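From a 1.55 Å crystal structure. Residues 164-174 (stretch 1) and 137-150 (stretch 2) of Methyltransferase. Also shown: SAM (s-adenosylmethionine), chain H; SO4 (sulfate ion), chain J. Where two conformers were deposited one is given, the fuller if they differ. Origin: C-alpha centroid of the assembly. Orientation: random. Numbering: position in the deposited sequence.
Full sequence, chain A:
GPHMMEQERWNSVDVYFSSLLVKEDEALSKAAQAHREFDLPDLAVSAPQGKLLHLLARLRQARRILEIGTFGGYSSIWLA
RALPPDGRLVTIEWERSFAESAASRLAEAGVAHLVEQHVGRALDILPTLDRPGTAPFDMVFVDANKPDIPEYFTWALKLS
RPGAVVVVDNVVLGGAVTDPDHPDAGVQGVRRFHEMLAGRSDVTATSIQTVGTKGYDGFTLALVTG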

# COMPACT_ATOMS: atom_id res chain seq x y z
N ALA A 164 12.39 0.85 9.12
CA ALA A 164 11.66 2.06 8.80
C ALA A 164 11.02 1.97 7.42
O ALA A 164 11.55 1.35 6.49
CB ALA A 164 12.58 3.28 8.86
N VAL A 165 9.87 2.62 7.29
CA VAL A 165 9.12 2.69 6.03
C VAL A 165 9.27 4.09 5.47
O VAL A 165 9.08 5.08 6.19
CB VAL A 165 7.64 2.32 6.24
CG1 VAL A 165 6.96 2.09 4.88
CG2 VAL A 165 7.51 1.10 7.13
N VAL A 166 9.59 4.18 4.19
CA VAL A 166 9.69 5.45 3.48
C VAL A 166 8.68 5.41 2.35
O VAL A 166 8.69 4.48 1.53
CB VAL A 166 11.11 5.70 2.95
CG1 VAL A 166 11.19 7.05 2.25
CG2 VAL A 166 12.12 5.62 4.06
N VAL A 167 7.77 6.39 2.32
CA VAL A 167 6.81 6.54 1.23
C VAL A 167 7.12 7.83 0.51
O VAL A 167 7.22 8.89 1.14
CB VAL A 167 5.36 6.53 1.75
CG1 VAL A 167 4.38 6.87 0.61
CG2 VAL A 167 5.01 5.18 2.36
N VAL A 168 7.28 7.76 -0.81
CA VAL A 168 7.52 8.92 -1.65
C VAL A 168 6.33 9.06 -2.59
O VAL A 168 6.03 8.13 -3.35
CB VAL A 168 8.83 8.80 -2.44
CG1 VAL A 168 9.05 10.05 -3.31
CG2 VAL A 168 10.00 8.57 -1.50
N ASP A 169 5.64 10.19 -2.52
CA ASP A 169 4.47 10.43 -3.34
C ASP A 169 4.85 11.02 -4.70
O ASP A 169 5.92 11.62 -4.87
CB ASP A 169 3.49 11.37 -2.63
CG ASP A 169 2.04 11.17 -3.09
OD1 ASP A 169 1.78 10.21 -3.85
OD2 ASP A 169 1.16 11.95 -2.67
N ASN A 170 3.95 10.82 -5.66
CA ASN A 170 3.95 11.51 -6.96
C ASN A 170 5.18 11.18 -7.80
O ASN A 170 5.84 12.06 -8.35
CB ASN A 170 3.81 13.02 -6.74
CG ASN A 170 2.59 13.39 -5.91
OD1 ASN A 170 2.69 14.13 -4.93
ND2 ASN A 170 1.43 12.85 -6.28
N VAL A 171 5.45 9.88 -7.96
CA VAL A 171 6.66 9.42 -8.63
C VAL A 171 6.42 9.06 -10.10
O VAL A 171 7.34 8.56 -10.75
CB VAL A 171 7.29 8.22 -7.90
CG1 VAL A 171 7.72 8.60 -6.50
CG2 VAL A 171 6.33 7.02 -7.88
N VAL A 172 5.23 9.31 -10.64
CA VAL A 172 4.90 8.85 -11.99
C VAL A 172 5.07 9.96 -13.02
O VAL A 172 5.51 9.70 -14.14
CB VAL A 172 3.47 8.26 -12.00
CG1 VAL A 172 2.93 8.13 -13.43
CG2 VAL A 172 3.48 6.90 -11.33
N LEU A 173 4.71 11.20 -12.67
CA LEU A 173 4.94 12.35 -13.54
C LEU A 173 4.36 12.13 -14.93
O LEU A 173 4.99 12.43 -15.95
CB LEU A 173 6.44 12.68 -13.61
CG LEU A 173 7.04 13.18 -12.30
CD1 LEU A 173 8.33 12.45 -12.01
CD2 LEU A 173 7.29 14.67 -12.38
N GLY A 174 3.13 11.62 -14.98
CA GLY A 174 2.46 11.40 -16.24
C GLY A 174 3.10 10.37 -17.14
O GLY A 174 2.76 10.29 -18.32
N SAM H . 1.59 16.30 2.13
CA SAM H . 0.49 17.24 1.86
C SAM H . -0.89 16.50 1.91
O SAM H . -0.95 15.39 1.34
OXT SAM H . -1.83 17.06 2.52
CB SAM H . 0.67 17.92 0.48
CG SAM H . 2.09 18.46 0.29
SD SAM H . 2.12 19.39 -1.26
CE SAM H . 2.10 18.09 -2.43
C5' SAM H . 3.88 19.87 -1.40
C4' SAM H . 4.30 20.87 -0.35
O4' SAM H . 5.74 20.96 -0.28
C3' SAM H . 3.79 22.30 -0.59
O3' SAM H . 3.06 22.74 0.55
C2' SAM H . 5.07 23.11 -0.85
O2' SAM H . 5.00 24.44 -0.36
C1' SAM H . 6.09 22.30 -0.06
N9 SAM H . 7.48 22.49 -0.48
C8 SAM H . 7.95 22.62 -1.75
N7 SAM H . 9.26 22.71 -1.83
C5 SAM H . 9.67 22.63 -0.51
C6 SAM H . 10.95 22.64 0.08
N6 SAM H . 12.09 22.75 -0.61
N1 SAM H . 11.01 22.53 1.43
C2 SAM H . 9.88 22.42 2.12
N3 SAM H . 8.62 22.40 1.67
C4 SAM H . 8.58 22.51 0.33
S SO4 J . 8.13 20.35 -7.94
O1 SO4 J . 7.53 20.49 -9.26
O2 SO4 J . 7.26 20.98 -6.95
O3 SO4 J . 8.29 18.93 -7.63
O4 SO4 J . 9.44 21.00 -7.92
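Stretch 2 137-150: FDMVFVDANKPDIP

Stretch 2 runs beside stretch 1 as a neighbouring parallel strand, then leaves it through a loop that turns back over the far end. The strand axes approach to 4.7 Å, and their N-to-C directions differ by 8°. Together the two stretches bury 752 Å², both sides summed.

Phe-137 and Asp-138 lead in. The end of the Phe-137 side chain leads away from stretch 1, and the Asp-138 CA-to-CB bond also points away, so the contact here is made by backbone. Asp-138 O accepts a hydrogen bond from Val-165 N at 3.1 Å. The CA of Asp-138 lies 4.6 Å from the CA of Ala-164.

From Met-139 to Val-142 the chain is extended, and the pairing advances one residue at a time. Met-139 pairs with Val-165, CA to CA 4.7 Å. Its side chain is fully extended, all three chi angles t, and its CE reaches Val-167 CG2 at 4.3 Å. Val-140 pairs with Val-166, CA to CA 4.7 Å, and bonds on both sides of that residue: Val-140 N donates to Val-165 O at 2.8 Å, and Val-140 O accepts from Val-167 N at 2.8 Å. This alternation is typical of parallel strands.

Phe-141 pairs with Val-167, CA to CA 4.9 Å, on the same face as Met-139 and Val-165. Its CD1 packs against Val-167 CG1 at 3.9 Å, and its CE1 lies 3.9 Å from Asp-169 CB. Val-142 pairs with Val-168, on the other face with Val-140 and Val-166. Val-142 N donates to Val-167 O at 2.8 Å, and Val-142 O accepts from Asp-169 N at 3.0 Å. Val-142 CB also meets Val-168 CG2 at 4.0 Å.

At Asp-143 the strand has ended. Asp-143 OD1 is 3.1 Å from Asn-170 OD1; both are acceptors, so no hydrogen bond joins them. Water 2 lies 2.7 Å from Asp-143 OD2 and 2.9 Å from Asp-169 OD2, between the two carboxylates. Asp-143 OD2 also accepts from N of s-adenosylmethionine at 2.8 Å, consistent with a methyltransferase.

Ala-144 and Asn-145 do not touch stretch 1. Lys-146 returns to it: CE lies 3.4 Å from Asn-170 O, and CD lies 3.8 Å from Leu-173 CD2. A type I turn runs from Lys-146 to Ile-149, where a helix begins. Ile-149 CD1 closes the contact against Val-168 CG1 at 4.0 Å. Pro-150 is out of reach.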

# COMPACT_ATOMS: atom_id res chain seq x y z
N PHE A 137 13.54 8.06 13.06
CA PHE A 137 12.16 7.95 12.63
C PHE A 137 11.84 6.52 12.22
O PHE A 137 12.69 5.80 11.69
CB PHE A 137 11.89 8.91 11.47
CG PHE A 137 11.99 10.35 11.85
CD1 PHE A 137 10.94 10.96 12.53
CD2 PHE A 137 13.11 11.10 11.55
CE1 PHE A 137 11.01 12.28 12.90
CE2 PHE A 137 13.19 12.43 11.91
CZ PHE A 137 12.13 13.03 12.59
N ASP A 138 10.61 6.11 12.50
CA ASP A 138 10.07 4.82 12.07
C ASP A 138 9.42 4.89 10.70
O ASP A 138 9.24 3.85 10.05
CB ASP A 138 9.03 4.32 13.08
CG ASP A 138 9.60 4.20 14.47
OD1 ASP A 138 10.66 3.55 14.63
OD2 ASP A 138 9.01 4.76 15.42
N MET A 139 9.05 6.08 10.25
CA MET A 139 8.39 6.26 8.97
C MET A 139 8.71 7.65 8.46
O MET A 139 8.78 8.60 9.24
CB MET A 139 6.87 6.07 9.09
CG MET A 139 6.11 6.29 7.79
SD MET A 139 4.40 5.75 7.97
CE MET A 139 3.72 6.22 6.38
N VAL A 140 8.91 7.75 7.15
CA VAL A 140 9.15 9.03 6.48
C VAL A 140 8.20 9.13 5.30
O VAL A 140 8.12 8.21 4.48
CB VAL A 140 10.60 9.16 5.99
CG1 VAL A 140 10.84 10.52 5.39
CG2 VAL A 140 11.57 8.89 7.12
N PHE A 141 7.48 10.25 5.21
CA PHE A 141 6.63 10.56 4.06
C PHE A 141 7.24 11.75 3.33
O PHE A 141 7.35 12.84 3.90
CB PHE A 141 5.20 10.85 4.50
CG PHE A 141 4.25 11.16 3.36
CD1 PHE A 141 4.26 10.40 2.19
CD2 PHE A 141 3.35 12.20 3.46
CE1 PHE A 141 3.38 10.68 1.16
CE2 PHE A 141 2.46 12.48 2.43
CZ PHE A 141 2.48 11.72 1.28
N VAL A 142 7.63 11.53 2.07
CA VAL A 142 8.26 12.54 1.24
C VAL A 142 7.23 13.00 0.22
O VAL A 142 6.82 12.23 -0.66
CB VAL A 142 9.51 11.99 0.54
CG1 VAL A 142 10.22 13.10 -0.24
CG2 VAL A 142 10.45 11.33 1.56
N ASP A 143 6.81 14.25 0.34
CA ASP A 143 5.76 14.81 -0.50
C ASP A 143 5.97 16.31 -0.63
O ASP A 143 5.10 17.12 -0.31
CB ASP A 143 4.39 14.48 0.09
CG ASP A 143 3.24 14.87 -0.83
OD1 ASP A 143 3.46 15.00 -2.06
OD2 ASP A 143 2.12 15.05 -0.31
N ALA A 144 7.15 16.71 -1.10
CA ALA A 144 7.43 18.12 -1.30
C ALA A 144 7.81 18.34 -2.76
O ALA A 144 7.09 17.90 -3.67
CB ALA A 144 8.53 18.59 -0.34
N ASN A 145 8.93 19.02 -3.01
CA ASN A 145 9.37 19.25 -4.38
C ASN A 145 10.12 18.03 -4.91
O ASN A 145 10.83 17.35 -4.17
CB ASN A 145 10.27 20.49 -4.43
CG ASN A 145 11.46 20.38 -3.51
OD1 ASN A 145 11.34 20.01 -2.34
ND2 ASN A 145 12.64 20.69 -4.05
N LYS A 146 9.95 17.76 -6.19
CA LYS A 146 10.45 16.50 -6.75
C LYS A 146 11.94 16.50 -7.07
O LYS A 146 12.58 15.45 -6.94
CB LYS A 146 9.62 16.14 -7.98
CG LYS A 146 8.19 15.76 -7.62
CD LYS A 146 7.22 15.90 -8.78
CE LYS A 146 5.83 15.43 -8.39
NZ LYS A 146 5.27 16.14 -7.20
N PRO A 147 12.54 17.62 -7.50
CA PRO A 147 13.99 17.58 -7.81
C PRO A 147 14.86 17.12 -6.65
O PRO A 147 15.92 16.54 -6.88
CB PRO A 147 14.30 19.02 -8.21
CG PRO A 147 13.03 19.52 -8.79
CD PRO A 147 11.94 18.90 -7.94
N ASP A 148 14.45 17.37 -5.40
CA ASP A 148 15.27 17.04 -4.25
C ASP A 148 14.97 15.66 -3.66
O ASP A 148 15.53 15.32 -2.61
CB ASP A 148 15.11 18.11 -3.17
CG ASP A 148 15.79 19.41 -3.53
OD1 ASP A 148 16.81 19.39 -4.27
OD2 ASP A 148 15.32 20.47 -3.07
N ILE A 149 14.12 14.86 -4.30
CA ILE A 149 13.77 13.54 -3.77
C ILE A 149 15.01 12.70 -3.50
O ILE A 149 15.08 12.05 -2.44
CB ILE A 149 12.78 12.84 -4.72
CG1 ILE A 149 11.41 13.50 -4.57
CG2 ILE A 149 12.66 11.36 -4.39
CD1 ILE A 149 10.37 13.04 -5.58
N PRO A 150 16.02 12.66 -4.38
CA PRO A 150 17.22 11.86 -4.04
C PRO A 150 17.85 12.27 -2.71
O PRO A 150 18.22 11.40 -1.91
CB PRO A 150 18.16 12.11 -5.23
CG PRO A 150 17.24 12.44 -6.35
CD PRO A 150 16.12 13.23 -5.74
O HOH W 1 7.44 13.80 -3.72
O HOH W 2 0.22 14.62 -2.15